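Local coordinates for 3-dehydroshikimate dehydratase (Pseudomonas putida, PDB 5HMQ), which catalyses the metal-dependent dehydration of 3-dehydroshikimate to protocatechuate, a step in the bacterial breakdown of quinate and shikimate, at residues C[402-414]-C[456-468]. Numbering follows the deposited sequence.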
loop_
_atom_site.group_PDB
_atom_site.type_symbol
_atom_site.label_atom_id
_atom_site.label_comp_id
_atom_site.label_asym_id
_atom_site.label_seq_id
_atom_site.Cartn_x
_atom_site.Cartn_y
_atom_site.Cartn_z
ATOM N N ALA C 402 22.951 -14.954 -7.502
ATOM C CA ALA C 402 21.926 -13.947 -7.722
ATOM C C ALA C 402 21.319 -13.520 -6.393
ATOM O O ALA C 402 21.249 -14.305 -5.443
ATOM C CB ALA C 402 20.823 -14.463 -8.658
ATOM N N VAL C 403 20.892 -12.260 -6.332
ATOM C CA VAL C 403 20.196 -11.706 -5.177
ATOM C C VAL C 403 18.796 -11.297 -5.615
ATOM O O VAL C 403 18.630 -10.659 -6.662
ATOM C CB VAL C 403 20.955 -10.509 -4.573
ATOM C CG1 VAL C 403 20.165 -9.904 -3.421
ATOM C CG2 VAL C 403 22.336 -10.939 -4.114
ATOM N N ARG C 404 17.793 -11.669 -4.822
ATOM C CA ARG C 404 16.409 -11.370 -5.158
ATOM C C ARG C 404 16.092 -9.923 -4.790
ATOM O O ARG C 404 16.349 -9.489 -3.663
ATOM C CB ARG C 404 15.471 -12.337 -4.431
ATOM C CG ARG C 404 13.982 -12.215 -4.775
ATOM C CD ARG C 404 13.105 -12.732 -3.637
ATOM N NE ARG C 404 11.683 -12.776 -3.981
ATOM C CZ ARG C 404 10.795 -11.819 -3.736
ATOM N NH1 ARG C 404 11.162 -10.698 -3.130
ATOM N NH2 ARG C 404 9.529 -11.992 -4.101
ATOM N N ALA C 405 15.537 -9.182 -5.741
ATOM C CA ALA C 405 15.081 -7.821 -5.511
ATOM C C ALA C 405 13.696 -7.854 -4.869
ATOM O O ALA C 405 13.041 -8.898 -4.870
ATOM C CB ALA C 405 15.057 -7.055 -6.832
ATOM N N PRO C 406 13.234 -6.739 -4.276
ATOM C CA PRO C 406 11.966 -6.792 -3.522
ATOM C C PRO C 406 10.804 -7.360 -4.315
ATOM O O PRO C 406 9.915 -7.990 -3.729
ATOM C CB PRO C 406 11.729 -5.324 -3.145
ATOM C CG PRO C 406 13.097 -4.758 -3.046
ATOM C CD PRO C 406 13.892 -5.427 -4.134
ATOM N N ASP C 407 10.783 -7.163 -5.630
ATOM C CA ASP C 407 9.751 -7.765 -6.460
ATOM C C ASP C 407 10.230 -9.166 -6.818
ATOM O O ASP C 407 10.887 -9.820 -6.003
ATOM C CB ASP C 407 9.469 -6.901 -7.696
ATOM C CG ASP C 407 10.658 -6.809 -8.637
ATOM O OD1 ASP C 407 11.807 -6.895 -8.161
ATOM O OD2 ASP C 407 10.441 -6.625 -9.852
ATOM N N GLY C 408 9.915 -9.656 -8.005
ATOM C CA GLY C 408 10.390 -10.981 -8.337
ATOM C C GLY C 408 11.714 -11.019 -9.065
ATOM O O GLY C 408 12.329 -12.085 -9.166
ATOM N N SER C 409 12.184 -9.866 -9.543
ATOM C CA SER C 409 13.400 -9.788 -10.338
ATOM C C SER C 409 14.652 -10.140 -9.535
ATOM O O SER C 409 14.688 -10.076 -8.304
ATOM C CB SER C 409 13.553 -8.387 -10.932
ATOM O OG SER C 409 13.585 -7.397 -9.920
ATOM N N LEU C 410 15.693 -10.510 -10.280
ATOM C CA LEU C 410 16.960 -11.000 -9.761
ATOM C C LEU C 410 18.083 -10.015 -10.068
ATOM O O LEU C 410 18.005 -9.237 -11.023
ATOM C CB LEU C 410 17.300 -12.369 -10.358
ATOM C CG LEU C 410 16.283 -13.483 -10.107
ATOM C CD1 LEU C 410 16.748 -14.789 -10.731
ATOM C CD2 LEU C 410 16.041 -13.652 -8.611
ATOM N N LEU C 411 19.130 -10.058 -9.247
ATOM C CA LEU C 411 20.362 -9.307 -9.481
ATOM C C LEU C 411 21.519 -10.296 -9.537
ATOM O O LEU C 411 21.897 -10.871 -8.511
ATOM C CB LEU C 411 20.594 -8.258 -8.394
ATOM C CG LEU C 411 19.605 -7.095 -8.293
ATOM C CD1 LEU C 411 19.833 -6.316 -7.012
ATOM C CD2 LEU C 411 19.743 -6.179 -9.499
ATOM N N TYR C 412 22.079 -10.495 -10.729
ATOM C CA TYR C 412 23.215 -11.394 -10.891
ATOM C C TYR C 412 24.513 -10.686 -10.525
ATOM O O TYR C 412 24.730 -9.526 -10.884
ATOM C CB TYR C 412 23.314 -11.907 -12.326
ATOM C CG TYR C 412 22.045 -12.499 -12.887
ATOM C CD1 TYR C 412 21.505 -13.665 -12.364
ATOM C CD2 TYR C 412 21.409 -11.910 -13.968
ATOM C CE1 TYR C 412 20.350 -14.213 -12.888
ATOM C CE2 TYR C 412 20.265 -12.451 -14.502
ATOM C CZ TYR C 412 19.735 -13.599 -13.959
ATOM O OH TYR C 412 18.585 -14.133 -14.493
ATOM N N LEU C 413 25.383 -11.399 -9.816
ATOM C CA LEU C 413 26.682 -10.878 -9.402
ATOM C C LEU C 413 27.735 -11.458 -10.340
ATOM O O LEU C 413 28.229 -12.568 -10.125
ATOM C CB LEU C 413 26.961 -11.229 -7.944
ATOM C CG LEU C 413 25.841 -10.848 -6.973
ATOM C CD1 LEU C 413 26.182 -11.272 -5.554
ATOM C CD2 LEU C 413 25.559 -9.354 -7.040
ATOM N N VAL C 414 28.083 -10.703 -11.380
ATOM C CA VAL C 414 28.982 -11.170 -12.429
ATOM C C VAL C 414 30.368 -10.601 -12.168
ATOM O O VAL C 414 30.557 -9.378 -12.145
ATOM C CB VAL C 414 28.475 -10.765 -13.821
ATOM C CG1 VAL C 414 29.455 -11.219 -14.892
ATOM C CG2 VAL C 414 27.097 -11.357 -14.070
ATOM N N ASP C 456 10.217 3.255 -0.000
ATOM C CA ASP C 456 11.167 3.311 1.109
ATOM C C ASP C 456 11.828 1.961 1.338
ATOM O O ASP C 456 13.010 1.897 1.689
ATOM C CB ASP C 456 10.473 3.809 2.386
ATOM C CG ASP C 456 10.124 5.286 2.313
ATOM O OD1 ASP C 456 10.752 6.010 1.509
ATOM O OD2 ASP C 456 9.249 5.731 3.085
ATOM N N SER C 457 11.080 0.872 1.150
ATOM C CA SER C 457 11.671 -0.456 1.285
ATOM C C SER C 457 12.728 -0.697 0.213
ATOM O O SER C 457 13.791 -1.265 0.494
ATOM C CB SER C 457 10.578 -1.521 1.216
ATOM O OG SER C 457 11.076 -2.786 1.599
ATOM N N TRP C 458 12.458 -0.267 -1.024
ATOM C CA TRP C 458 13.459 -0.381 -2.082
ATOM C C TRP C 458 14.678 0.485 -1.788
ATOM O O TRP C 458 15.815 0.083 -2.061
ATOM C CB TRP C 458 12.856 -0.000 -3.434
ATOM C CG TRP C 458 12.093 -1.097 -4.109
ATOM C CD1 TRP C 458 10.817 -1.492 -3.843
ATOM C CD2 TRP C 458 12.558 -1.932 -5.181
ATOM N NE1 TRP C 458 10.457 -2.525 -4.678
ATOM C CE2 TRP C 458 11.509 -2.812 -5.508
ATOM C CE3 TRP C 458 13.759 -2.019 -5.893
ATOM C CZ2 TRP C 458 11.624 -3.770 -6.515
ATOM C CZ3 TRP C 458 13.872 -2.969 -6.892
ATOM C CH2 TRP C 458 12.811 -3.832 -7.194
ATOM N N VAL C 459 14.457 1.686 -1.248
ATOM C CA VAL C 459 15.570 2.576 -0.927
ATOM C C VAL C 459 16.500 1.916 0.083
ATOM O O VAL C 459 17.722 1.879 -0.101
ATOM C CB VAL C 459 15.045 3.928 -0.409
ATOM C CG1 VAL C 459 16.185 4.753 0.169
ATOM C CG2 VAL C 459 14.345 4.689 -1.525
ATOM N N LEU C 460 15.929 1.378 1.165
ATOM C CA LEU C 460 16.737 0.698 2.172
ATOM C C LEU C 460 17.391 -0.552 1.600
ATOM O O LEU C 460 18.521 -0.896 1.968
ATOM C CB LEU C 460 15.878 0.354 3.388
ATOM C CG LEU C 460 16.552 -0.458 4.491
ATOM C CD1 LEU C 460 17.807 0.241 4.980
ATOM C CD2 LEU C 460 15.584 -0.673 5.638
ATOM N N PHE C 461 16.693 -1.248 0.701
ATOM C CA PHE C 461 17.252 -2.444 0.076
ATOM C C PHE C 461 18.564 -2.129 -0.633
ATOM O O PHE C 461 19.571 -2.823 -0.442
ATOM C CB PHE C 461 16.226 -3.036 -0.896
ATOM C CG PHE C 461 16.763 -4.135 -1.774
ATOM C CD1 PHE C 461 16.788 -5.447 -1.331
ATOM C CD2 PHE C 461 17.213 -3.857 -3.057
ATOM C CE1 PHE C 461 17.273 -6.458 -2.140
ATOM C CE2 PHE C 461 17.699 -4.863 -3.872
ATOM C CZ PHE C 461 17.727 -6.165 -3.413
ATOM N N TYR C 462 18.577 -1.071 -1.447
ATOM C CA TYR C 462 19.773 -0.734 -2.210
ATOM C C TYR C 462 20.824 -0.044 -1.345
ATOM O O TYR C 462 22.026 -0.252 -1.547
ATOM C CB TYR C 462 19.404 0.131 -3.415
ATOM C CG TYR C 462 19.077 -0.682 -4.648
ATOM C CD1 TYR C 462 20.083 -1.306 -5.377
ATOM C CD2 TYR C 462 17.765 -0.832 -5.083
ATOM C CE1 TYR C 462 19.794 -2.054 -6.504
ATOM C CE2 TYR C 462 17.465 -1.580 -6.210
ATOM C CZ TYR C 462 18.486 -2.186 -6.917
ATOM O OH TYR C 462 18.199 -2.931 -8.040
ATOM N N LYS C 463 20.398 0.785 -0.388
ATOM C CA LYS C 463 21.364 1.449 0.483
ATOM C C LYS C 463 22.135 0.447 1.336
ATOM O O LYS C 463 23.343 0.601 1.543
ATOM C CB LYS C 463 20.671 2.473 1.382
ATOM C CG LYS C 463 20.433 3.825 0.742
ATOM C CD LYS C 463 19.944 4.822 1.783
ATOM C CE LYS C 463 19.979 6.248 1.258
ATOM N NZ LYS C 463 19.492 7.217 2.278
ATOM N N SER C 464 21.458 -0.578 1.852
ATOM C CA SER C 464 22.117 -1.486 2.783
ATOM C C SER C 464 22.832 -2.633 2.072
ATOM O O SER C 464 24.030 -2.841 2.283
ATOM C CB SER C 464 21.106 -2.031 3.801
ATOM O OG SER C 464 20.092 -2.799 3.177
ATOM N N LEU C 465 22.120 -3.376 1.221
ATOM C CA LEU C 465 22.721 -4.549 0.594
ATOM C C LEU C 465 23.851 -4.178 -0.357
ATOM O O LEU C 465 24.826 -4.929 -0.476
ATOM C CB LEU C 465 21.661 -5.363 -0.151
ATOM C CG LEU C 465 20.882 -6.402 0.662
ATOM C CD1 LEU C 465 19.826 -5.734 1.531
ATOM C CD2 LEU C 465 20.254 -7.451 -0.248
ATOM N N PHE C 466 23.741 -3.046 -1.049
ATOM C CA PHE C 466 24.697 -2.686 -2.089
ATOM C C PHE C 466 25.402 -1.362 -1.826
ATOM O O PHE C 466 26.159 -0.893 -2.686
ATOM C CB PHE C 466 23.991 -2.662 -3.447
ATOM C CG PHE C 466 23.419 -3.990 -3.841
ATOM C CD1 PHE C 466 24.231 -4.972 -4.383
ATOM C CD2 PHE C 466 22.078 -4.268 -3.641
ATOM C CE1 PHE C 466 23.710 -6.201 -4.737
ATOM C CE2 PHE C 466 21.552 -5.495 -3.991
ATOM C CZ PHE C 466 22.369 -6.464 -4.539
ATOM N N ASP C 467 25.177 -0.749 -0.661
ATOM C CA ASP C 467 25.865 0.479 -0.251
ATOM C C ASP C 467 25.688 1.595 -1.281
ATOM O O ASP C 467 26.626 2.329 -1.597
ATOM C CB ASP C 467 27.348 0.215 0.024
ATOM C CG ASP C 467 27.991 1.309 0.860
ATOM O OD1 ASP C 467 27.255 2.017 1.577
ATOM O OD2 ASP C 467 29.231 1.454 0.803
ATOM N N PHE C 468 24.476 1.721 -1.815
ATOM C CA PHE C 468 24.147 2.875 -2.636
ATOM C C PHE C 468 23.945 4.110 -1.762
ATOM O O PHE C 468 23.715 4.018 -0.553
ATOM C CB PHE C 468 22.891 2.606 -3.468
ATOM C CG PHE C 468 23.132 1.760 -4.691
ATOM C CD1 PHE C 468 24.234 0.924 -4.775
ATOM C CD2 PHE C 468 22.253 1.808 -5.759
ATOM C CE1 PHE C 468 24.454 0.150 -5.900
ATOM C CE2 PHE C 468 22.467 1.037 -6.888
ATOM C CZ PHE C 468 23.569 0.208 -6.957
#
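Val403 opens the contact by setting CG1, anti to its backbone N (chi1 177°), 4.0 Å from Leu465 CD2; the hairpin of one vicinal oxygen chelate (VOC) module meets a helix of the next, within the dioxygenase-like half of the chain. That hairpin is antiparallel: Val403 and Leu411 exchange two backbone hydrogen bonds. The N-to-C directions of strand 402-404 and helix segment 456-465 differ by 151°. Ala405 then brings CB to 3.9 Å from Trp458 CH2, while its CA lies near Phe461 CZ.

Pro406 is the wedge. Its CD sits 3.5 Å from the centroid of the Trp458 six-membered ring and 3.7 Å from that of Phe461, each time within 6° of the ring normal, so one methylene makes two CH-pi contacts with residues three apart on the helix. Pro406 CB also lies over the indole face, close to NE1, a buried nitrogen with no partner in the model.

Asp407 approaches the edge of the same indole with its carboxylate; Asp407 OD1 accepts a 2.6 Å hydrogen bond from Ser409 OG on its syn side. Phe247 of the second subunit packs on Asp407 and Trp458. Leu411 CD1 comes obliquely to within 3.5 Å of Phe466 CZ and reaches the edge of Phe461, while Leu411 CD2 lies 3.9 Å from Tyr462 OH. Leu413, which also packs on helix 374-383, ends the contact where its CD2 meets the edge of Phe466 at CE1, 4.3 Å away.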